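PDB 5LXZ: secreted protein from Streptomyces lividans TK24, which is a secreted copper metalloradical protein of the AA5 galactose oxidase-like family that probably oxidises a glycan or other alcohol substrate. Local coordinates for residues Glu363-Ile368 with Ala386-Asp391; Lys382-Asp387 with Phe395-Ser400. The protein carries 1 engineered substitution. All coordinates share one frame; numbering follows the deposited sequence.

Overall arrangement
Both contacts belong to one four-stranded antiparallel blade of the Kelch-type beta-propeller, made in chain order by strands 353-356, 364-368, 383-387 and 395-397. Going from the N terminus, strand 364-368 opens interaction 1; after a 14-residue connection, 383-387 returns beside it, and 386-391 closes that loop at Glu363-Tyr365. After the seven residues 388-394 the chain comes back as 395-400, which closes the much shorter loop of interaction 2 against 382-387. The spans cross, neither enclosing the other, and the two contacts share Ala386 and Asp387. Strand 383-387 is thus common to both, joined along one side to 364-368 and along the other to the outermost strand 395-397, with the contact centres about 9 Å apart.

Interaction 1: residues Glu363-Ile368 with Ala386-Asp391; sequences EKYMVI and ADLKAD
Two neighbouring strands of an antiparallel propeller blade, 364-368 and 383-387, part company here, the second running on into a type I turn from Asp387 to Ala390. Tyr365 and Ala386 form a hydrogen-bonded pair: Tyr365 N donates to Ala386 O at 2.9 Å, in the carbonyl plane, and Ala386 N returns a bond to Tyr365 O. Past the non-hydrogen-bonded pair Lys364-Asp387, Leu388 N gives a nearly straight bond (170°) to Glu363 O at 2.8 Å, so the pairing outlasts the regular strand. Asp387 starts an Asx turn. With CG anti to its backbone N (chi1 -178°), its OD1 accepts from Lys389 N at 2.9 Å through the anti lone pair. An alanine here would remove this acceptor and would probably loosen the turn that carries Leu388 and Lys389 against Glu363. The extended Lys364 chain crosses the carboxylate obliquely, and Lys364 NZ stays 4.4 Å from Asp387 OD2, too far for a salt bridge. Lys389 and Glu363 cross at about a right angle, with Lys389 CE 3.2 Å from Glu363 OE2, but their polar ends are bonded to others: Lys389 NZ to Gln361 O, and Glu363 OE1 to Gln305 N. On the sheet face that carries Tyr365 and Ala386, the tyrosine ring meets Phe302 and Phe310, and Leu388 CD1 comes obliquely to within 3.5 Å of Tyr365 CE1.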
ATOM      1  N   GLU A 363     -19.069   4.144   6.572  1.00  9.50           N
ATOM      2  CA  GLU A 363     -18.686   3.784   5.186  1.00 10.08           C
ATOM      3  C   GLU A 363     -18.306   4.997   4.372  1.00  9.55           C
ATOM      4  O   GLU A 363     -18.605   5.068   3.181  1.00  9.64           O
ATOM      5  CB  GLU A 363     -19.772   2.954   4.485  1.00 11.44           C
ATOM      6  CG  GLU A 363     -20.218   1.752   5.290  1.00 13.29           C
ATOM      7  CD  GLU A 363     -20.899   0.685   4.440  1.00 15.56           C
ATOM      8  OE1 GLU A 363     -20.189  -0.059   3.680  1.00 16.11           O
ATOM      9  OE2 GLU A 363     -22.168   0.583   4.571  1.00 17.93           O
ATOM     10  N   LYS A 364     -17.603   5.929   5.024  1.00  8.42           N
ATOM     11  CA  LYS A 364     -17.044   7.068   4.335  1.00  8.99           C
ATOM     12  C   LYS A 364     -15.550   6.876   4.119  1.00  8.05           C
ATOM     13  O   LYS A 364     -14.806   6.624   5.070  1.00  8.99           O
ATOM     14  CB  LYS A 364     -17.289   8.352   5.113  1.00 10.37           C
ATOM     15  CG  LYS A 364     -18.748   8.763   5.164  1.00 12.57           C
ATOM     16  CD  LYS A 364     -18.904  10.111   5.852  1.00 14.75           C
ATOM     17  CE  LYS A 364     -20.355  10.493   6.036  1.00 17.61           C
ATOM     18  NZ  LYS A 364     -20.432  11.936   6.413  0.50 17.63           N
ATOM     19  N   TYR A 365     -15.137   6.976   2.857  1.00  7.80           N
ATOM     20  CA  TYR A 365     -13.741   6.715   2.461  1.00  8.14           C
ATOM     21  C   TYR A 365     -13.126   7.992   1.979  1.00  8.34           C
ATOM     22  O   TYR A 365     -13.781   8.714   1.240  1.00  9.45           O
ATOM     23  CB  TYR A 365     -13.694   5.672   1.355  1.00  8.57           C
ATOM     24  CG  TYR A 365     -14.058   4.300   1.768  1.00  9.12           C
ATOM     25  CD1 TYR A 365     -15.374   3.900   1.851  1.00  9.87           C
ATOM     26  CD2 TYR A 365     -13.086   3.405   2.144  1.00  9.32           C
ATOM     27  CE1 TYR A 365     -15.704   2.614   2.253  1.00 10.59           C
ATOM     28  CE2 TYR A 365     -13.419   2.141   2.576  1.00 10.23           C
ATOM     29  CZ  TYR A 365     -14.706   1.754   2.619  1.00 10.11           C
ATOM     30  OH  TYR A 365     -15.047   0.465   3.028  1.00 12.03           O
ATOM     31  N   MET A 366     -11.904   8.268   2.378  1.00  7.17           N
ATOM     32  CA  MET A 366     -11.179   9.460   1.956  1.00  7.72           C
ATOM     33  C   MET A 366      -9.926   9.071   1.213  1.00  7.02           C
ATOM     34  O   MET A 366      -9.148   8.236   1.674  1.00  7.02           O
ATOM     35  CB  MET A 366     -10.852  10.319   3.144  1.00  8.95           C
ATOM     36  CG  MET A 366     -10.062  11.556   2.757  1.00 10.01           C
ATOM     37  SD  MET A 366      -9.396  12.478   4.168  1.00 14.22           S
ATOM     38  CE  MET A 366     -10.838  13.381   4.430  1.00 13.13           C
ATOM     39  N   VAL A 367      -9.748   9.651   0.023  1.00  6.69           N
ATOM     40  CA  VAL A 367      -8.566   9.536  -0.802  1.00  6.58           C
ATOM     41  C   VAL A 367      -7.786  10.864  -0.710  1.00  6.53           C
ATOM     42  O   VAL A 367      -8.399  11.929  -0.794  1.00  7.04           O
ATOM     43  CB  VAL A 367      -8.944   9.199  -2.243  1.00  7.24           C
ATOM     44  CG1 VAL A 367      -7.743   9.256  -3.119  1.00  7.61           C
ATOM     45  CG2 VAL A 367      -9.616   7.838  -2.347  1.00  7.83           C
ATOM     46  N   ILE A 368      -6.511  10.754  -0.433  1.00  6.31           N
ATOM     47  CA  ILE A 368      -5.702  11.885  -0.043  1.00  6.52           C
ATOM     48  C   ILE A 368      -4.499  12.007  -0.965  1.00  6.41           C
ATOM     49  O   ILE A 368      -3.695  11.093  -1.069  1.00  5.91           O
ATOM     50  CB  ILE A 368      -5.166  11.703   1.407  1.00  7.54           C
ATOM     51  CG1 ILE A 368      -6.278  11.379   2.369  1.00  8.44           C
ATOM     52  CG2 ILE A 368      -4.389  12.926   1.869  1.00  7.60           C
ATOM     53  CD1 ILE A 368      -5.838  10.807   3.686  1.00  9.70           C
ATOM     54  N   ALA A 386     -15.969   9.686  -0.332  1.00  8.46           N
ATOM     55  CA  ALA A 386     -17.128   8.987  -0.851  1.00  8.39           C
ATOM     56  C   ALA A 386     -17.876   8.368   0.292  1.00  9.03           C
ATOM     57  O   ALA A 386     -17.285   7.678   1.107  1.00  9.26           O
ATOM     58  CB  ALA A 386     -16.752   7.931  -1.847  1.00  8.43           C
ATOM     59  N   ASP A 387     -19.183   8.578   0.335  1.00  9.99           N
ATOM     60  CA  ASP A 387     -20.086   7.983   1.315  1.00 10.61           C
ATOM     61  C   ASP A 387     -20.809   6.791   0.698  1.00 11.58           C
ATOM     62  O   ASP A 387     -21.743   6.971  -0.124  1.00 12.22           O
ATOM     63  CB  ASP A 387     -21.103   9.016   1.800  1.00 12.16           C
ATOM     64  CG  ASP A 387     -22.040   8.464   2.875  1.00 13.27           C
ATOM     65  OD1 ASP A 387     -22.171   7.261   3.033  1.00 15.04           O
ATOM     66  OD2 ASP A 387     -22.633   9.349   3.553  1.00 16.66           O
ATOM     67  N   LEU A 388     -20.401   5.592   1.034  1.00 12.31           N
ATOM     68  CA  LEU A 388     -20.952   4.434   0.388  1.00 15.05           C
ATOM     69  C   LEU A 388     -22.283   3.964   0.940  1.00 18.04           C
ATOM     70  O   LEU A 388     -22.816   2.960   0.455  1.00 19.26           O
ATOM     71  CB  LEU A 388     -19.949   3.319   0.393  1.00 16.21           C
ATOM     72  CG  LEU A 388     -18.615   3.581  -0.236  1.00 17.62           C
ATOM     73  CD1 LEU A 388     -17.889   2.294  -0.482  1.00 20.05           C
ATOM     74  CD2 LEU A 388     -18.695   4.429  -1.493  1.00 19.54           C
ATOM     75  N   LYS A 389     -22.817   4.668   1.931  1.00 18.95           N
ATOM     76  CA  LYS A 389     -24.204   4.417   2.352  1.00 22.25           C
ATOM     77  C   LYS A 389     -25.221   5.080   1.434  1.00 23.58           C
ATOM     78  O   LYS A 389     -26.387   4.699   1.458  1.00 25.20           O
ATOM     79  CB  LYS A 389     -24.391   4.771   3.849  1.00 23.30           C
ATOM     80  CG  LYS A 389     -23.905   3.591   4.700  1.00 24.64           C
ATOM     81  CD  LYS A 389     -24.212   3.572   6.189  1.00 24.60           C
ATOM     82  CE  LYS A 389     -23.831   2.208   6.759  1.00 24.10           C
ATOM     83  NZ  LYS A 389     -24.003   2.145   8.224  0.50 25.63           N
ATOM     84  N   ALA A 390     -24.799   6.045   0.615  1.00 23.48           N
ATOM     85  CA  ALA A 390     -25.695   6.683  -0.336  1.00 26.30           C
ATOM     86  C   ALA A 390     -26.178   5.694  -1.407  1.00 27.95           C
ATOM     87  O   ALA A 390     -25.468   4.723  -1.789  1.00 27.52           O
ATOM     88  CB  ALA A 390     -25.025   7.905  -0.956  1.00 25.82           C
ATOM     89  N   ASP A 391     -27.402   5.911  -1.892  1.00 34.17           N
ATOM     90  CA  ASP A 391     -27.938   5.086  -2.995  1.00 37.11           C
ATOM     91  C   ASP A 391     -27.167   5.311  -4.285  1.00 35.20           C
ATOM     92  O   ASP A 391     -26.895   4.342  -5.004  1.00 35.75           O
ATOM     93  CB  ASP A 391     -29.435   5.345  -3.225  1.00 41.98           C
ATOM     94  CG  ASP A 391     -30.299   4.850  -2.066  1.00 46.44           C
ATOM     95  OD1 ASP A 391     -30.023   3.745  -1.538  1.00 50.08           O
ATOM     96  OD2 ASP A 391     -31.247   5.571  -1.683  1.00 51.76           O
TER

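Interaction 2: residues Lys382-Asp387 with Phe395-Ser400; sequences KTRIAD and FVDGPS
Backbone hydrogen bonds join strands 383-387 and 395-397 as an antiparallel hairpin. Ile385 and Val396 bond both ways, Ile385 N reaching Val396 O at 2.8 Å in the carbonyl plane, and Gly398 N donates to Thr383 O from well above its carbonyl plane. Side-chain and water bonds continue the join beyond the strand. Thr383 OG1, set between its backbone N and carbonyl carbon (chi1 66°), donates to Pro399 O at 2.7 Å; a CB on Gly398 would clash with this hydroxyl and with Ile385 CD1. One water accepts from Thr383 N, donates to Gly398 O and bonds Ser400 OG. The charged contact is a salt bridge: the extended Lys382 brings NZ to the syn lone pair of Asp397 OD2 at 2.9 Å, while Asp397 OD1 is held by Ser344 OG. Among the apolar contacts, a CH-pi interaction sets Ala386 CB over the centre of the Phe395 ring, 3.6 Å from its centroid, with Arg384 C at the ring edge. Around the hairpin, Arg384 bends away to the carbonyls of Gly369, Ser344, Asp345 and Met348, whereas Ile385 and Pro399 pack on Tyr441 of strand 438-442 in the following blade, and Thr383 on Phe448 of strand 447-450.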
ATOM      1  N   LYS A 382      -5.746  17.600  -3.015  1.00  8.51           N
ATOM      2  CA  LYS A 382      -7.109  17.346  -2.617  1.00  9.19           C
ATOM      3  C   LYS A 382      -7.292  16.132  -1.742  1.00  8.54           C
ATOM      4  O   LYS A 382      -6.538  15.127  -1.840  1.00  8.26           O
ATOM      5  CB  LYS A 382      -8.026  17.256  -3.834  1.00 10.16           C
ATOM      6  CG  LYS A 382      -8.109  18.629  -4.502  1.00 11.04           C
ATOM      7  CD  LYS A 382      -9.078  18.683  -5.657  1.00 12.73           C
ATOM      8  CE  LYS A 382      -9.335  20.160  -6.023  1.00 13.45           C
ATOM      9  NZ  LYS A 382     -10.569  20.250  -6.823  1.00 16.21           N
ATOM     10  N   THR A 383      -8.331  16.226  -0.932  1.00  8.32           N
ATOM     11  CA  THR A 383      -8.989  15.066  -0.375  1.00  8.25           C
ATOM     12  C   THR A 383     -10.305  14.867  -1.059  1.00  8.20           C
ATOM     13  O   THR A 383     -10.979  15.830  -1.448  1.00  8.23           O
ATOM     14  CB  THR A 383      -9.179  15.097   1.154  1.00  8.90           C
ATOM     15  OG1 THR A 383     -10.066  16.132   1.519  1.00  9.12           O
ATOM     16  CG2 THR A 383      -7.855  15.269   1.831  1.00  9.34           C
ATOM     17  N   ARG A 384     -10.694  13.608  -1.219  1.00  7.20           N
ATOM     18  CA  ARG A 384     -11.954  13.271  -1.888  1.00  7.65           C
ATOM     19  C   ARG A 384     -12.646  12.249  -1.015  1.00  8.19           C
ATOM     20  O   ARG A 384     -12.022  11.256  -0.671  1.00  8.34           O
ATOM     21  CB  ARG A 384     -11.730  12.772  -3.299  1.00  7.31           C
ATOM     22  CG  ARG A 384     -10.839  13.657  -4.172  1.00  7.47           C
ATOM     23  CD  ARG A 384      -9.347  13.489  -3.898  1.00  7.65           C
ATOM     24  NE  ARG A 384      -8.557  13.316  -5.111  1.00  7.53           N
ATOM     25  CZ  ARG A 384      -7.290  12.950  -5.094  1.00  7.89           C
ATOM     26  NH1 ARG A 384      -6.643  12.859  -3.944  1.00  7.66           N
ATOM     27  NH2 ARG A 384      -6.652  12.651  -6.227  1.00  8.45           N
ATOM     28  N   ILE A 385     -13.919  12.449  -0.712  1.00  8.03           N
ATOM     29  CA  ILE A 385     -14.622  11.624   0.248  1.00  8.33           C
ATOM     30  C   ILE A 385     -15.829  11.015  -0.421  1.00  8.47           C
ATOM     31  O   ILE A 385     -16.609  11.753  -1.045  1.00  9.29           O
ATOM     32  CB  ILE A 385     -15.066  12.444   1.448  1.00  9.21           C
ATOM     33  CG1 ILE A 385     -13.863  13.076   2.139  1.00 10.10           C
ATOM     34  CG2 ILE A 385     -15.844  11.560   2.393  1.00  9.01           C
ATOM     35  CD1 ILE A 385     -14.185  14.072   3.231  1.00 10.94           C
ATOM     36  N   ALA A 386     -15.969   9.686  -0.332  1.00  8.46           N
ATOM     37  CA  ALA A 386     -17.128   8.987  -0.851  1.00  8.39           C
ATOM     38  C   ALA A 386     -17.876   8.368   0.292  1.00  9.03           C
ATOM     39  O   ALA A 386     -17.285   7.678   1.107  1.00  9.26           O
ATOM     40  CB  ALA A 386     -16.752   7.931  -1.847  1.00  8.43           C
ATOM     41  N   ASP A 387     -19.183   8.578   0.335  1.00  9.99           N
ATOM     42  CA  ASP A 387     -20.086   7.983   1.315  1.00 10.61           C
ATOM     43  C   ASP A 387     -20.809   6.791   0.698  1.00 11.58           C
ATOM     44  O   ASP A 387     -21.743   6.971  -0.124  1.00 12.22           O
ATOM     45  CB  ASP A 387     -21.103   9.016   1.800  1.00 12.16           C
ATOM     46  CG  ASP A 387     -22.040   8.464   2.875  1.00 13.27           C
ATOM     47  OD1 ASP A 387     -22.171   7.261   3.033  1.00 15.04           O
ATOM     48  OD2 ASP A 387     -22.633   9.349   3.553  1.00 16.66           O
ATOM     49  N   PHE A 395     -17.881  10.707  -4.998  1.00  9.47           N
ATOM     50  CA  PHE A 395     -16.867  11.489  -4.347  1.00  9.36           C
ATOM     51  C   PHE A 395     -17.222  12.976  -4.374  1.00  9.99           C
ATOM     52  O   PHE A 395     -17.714  13.487  -5.401  1.00 11.41           O
ATOM     53  CB  PHE A 395     -15.510  11.281  -4.968  1.00  9.35           C
ATOM     54  CG  PHE A 395     -14.868   9.988  -4.591  1.00  9.37           C
ATOM     55  CD1 PHE A 395     -14.069   9.904  -3.440  1.00  9.78           C
ATOM     56  CD2 PHE A 395     -15.010   8.883  -5.402  1.00  9.75           C
ATOM     57  CE1 PHE A 395     -13.443   8.733  -3.105  1.00 10.35           C
ATOM     58  CE2 PHE A 395     -14.374   7.687  -5.032  1.00  9.87           C
ATOM     59  CZ  PHE A 395     -13.607   7.652  -3.903  1.00  9.89           C
ATOM     60  N   VAL A 396     -16.929  13.625  -3.256  1.00  9.83           N
ATOM     61  CA  VAL A 396     -16.985  15.095  -3.147  1.00 10.44           C
ATOM     62  C   VAL A 396     -15.702  15.530  -2.521  1.00 10.73           C
ATOM     63  O   VAL A 396     -15.130  14.806  -1.685  1.00 10.29           O
ATOM     64  CB  VAL A 396     -18.182  15.594  -2.329  1.00 12.00           C
ATOM     65  CG1 VAL A 396     -19.473  15.150  -2.964  1.00 12.37           C
ATOM     66  CG2 VAL A 396     -18.132  15.099  -0.913  1.00 13.12           C
ATOM     67  N   ASP A 397     -15.201  16.698  -2.888  1.00 10.21           N
ATOM     68  CA  ASP A 397     -13.950  17.165  -2.311  1.00 10.72           C
ATOM     69  C   ASP A 397     -14.117  17.410  -0.818  1.00 10.77           C
ATOM     70  O   ASP A 397     -15.151  17.931  -0.360  1.00 10.91           O
ATOM     71  CB  ASP A 397     -13.457  18.474  -2.961  1.00 11.82           C
ATOM     72  CG  ASP A 397     -12.986  18.299  -4.371  1.00 13.33           C
ATOM     73  OD1 ASP A 397     -12.969  17.156  -4.873  1.00 13.63           O
ATOM     74  OD2 ASP A 397     -12.594  19.321  -5.018  1.00 13.66           O
ATOM     75  N   GLY A 398     -13.089  17.021  -0.067  1.00 10.45           N
ATOM     76  CA  GLY A 398     -12.949  17.404   1.338  1.00  9.78           C
ATOM     77  C   GLY A 398     -12.001  18.587   1.438  1.00  9.90           C
ATOM     78  O   GLY A 398     -11.715  19.292   0.453  1.00 10.39           O
ATOM     79  N   PRO A 399     -11.478  18.831   2.638  1.00  9.83           N
ATOM     80  CA  PRO A 399     -10.529  19.919   2.787  1.00 10.42           C
ATOM     81  C   PRO A 399      -9.239  19.660   2.042  1.00 10.55           C
ATOM     82  O   PRO A 399      -8.779  18.498   1.927  1.00 10.30           O
ATOM     83  CB  PRO A 399     -10.282  19.962   4.313  1.00 10.91           C
ATOM     84  CG  PRO A 399     -10.503  18.560   4.739  1.00 10.50           C
ATOM     85  CD  PRO A 399     -11.604  18.028   3.878  1.00 10.48           C
ATOM     86  N   SER A 400      -8.610  20.724   1.575  1.00 11.28           N
ATOM     87  CA  SER A 400      -7.359  20.597   0.868  1.00 10.98           C
ATOM     88  C   SER A 400      -6.119  20.747   1.723  1.00 11.18           C
ATOM     89  O   SER A 400      -6.142  21.434   2.747  1.00 11.78           O
ATOM     90  CB  SER A 400      -7.279  21.596  -0.272  1.00 11.93           C
ATOM     91  OG  SER A 400      -8.279  21.292  -1.219  1.00 13.78           O
TER
HETATM   92  O   HOH W   1      -9.747  18.913  -1.373  1.00 10.43           O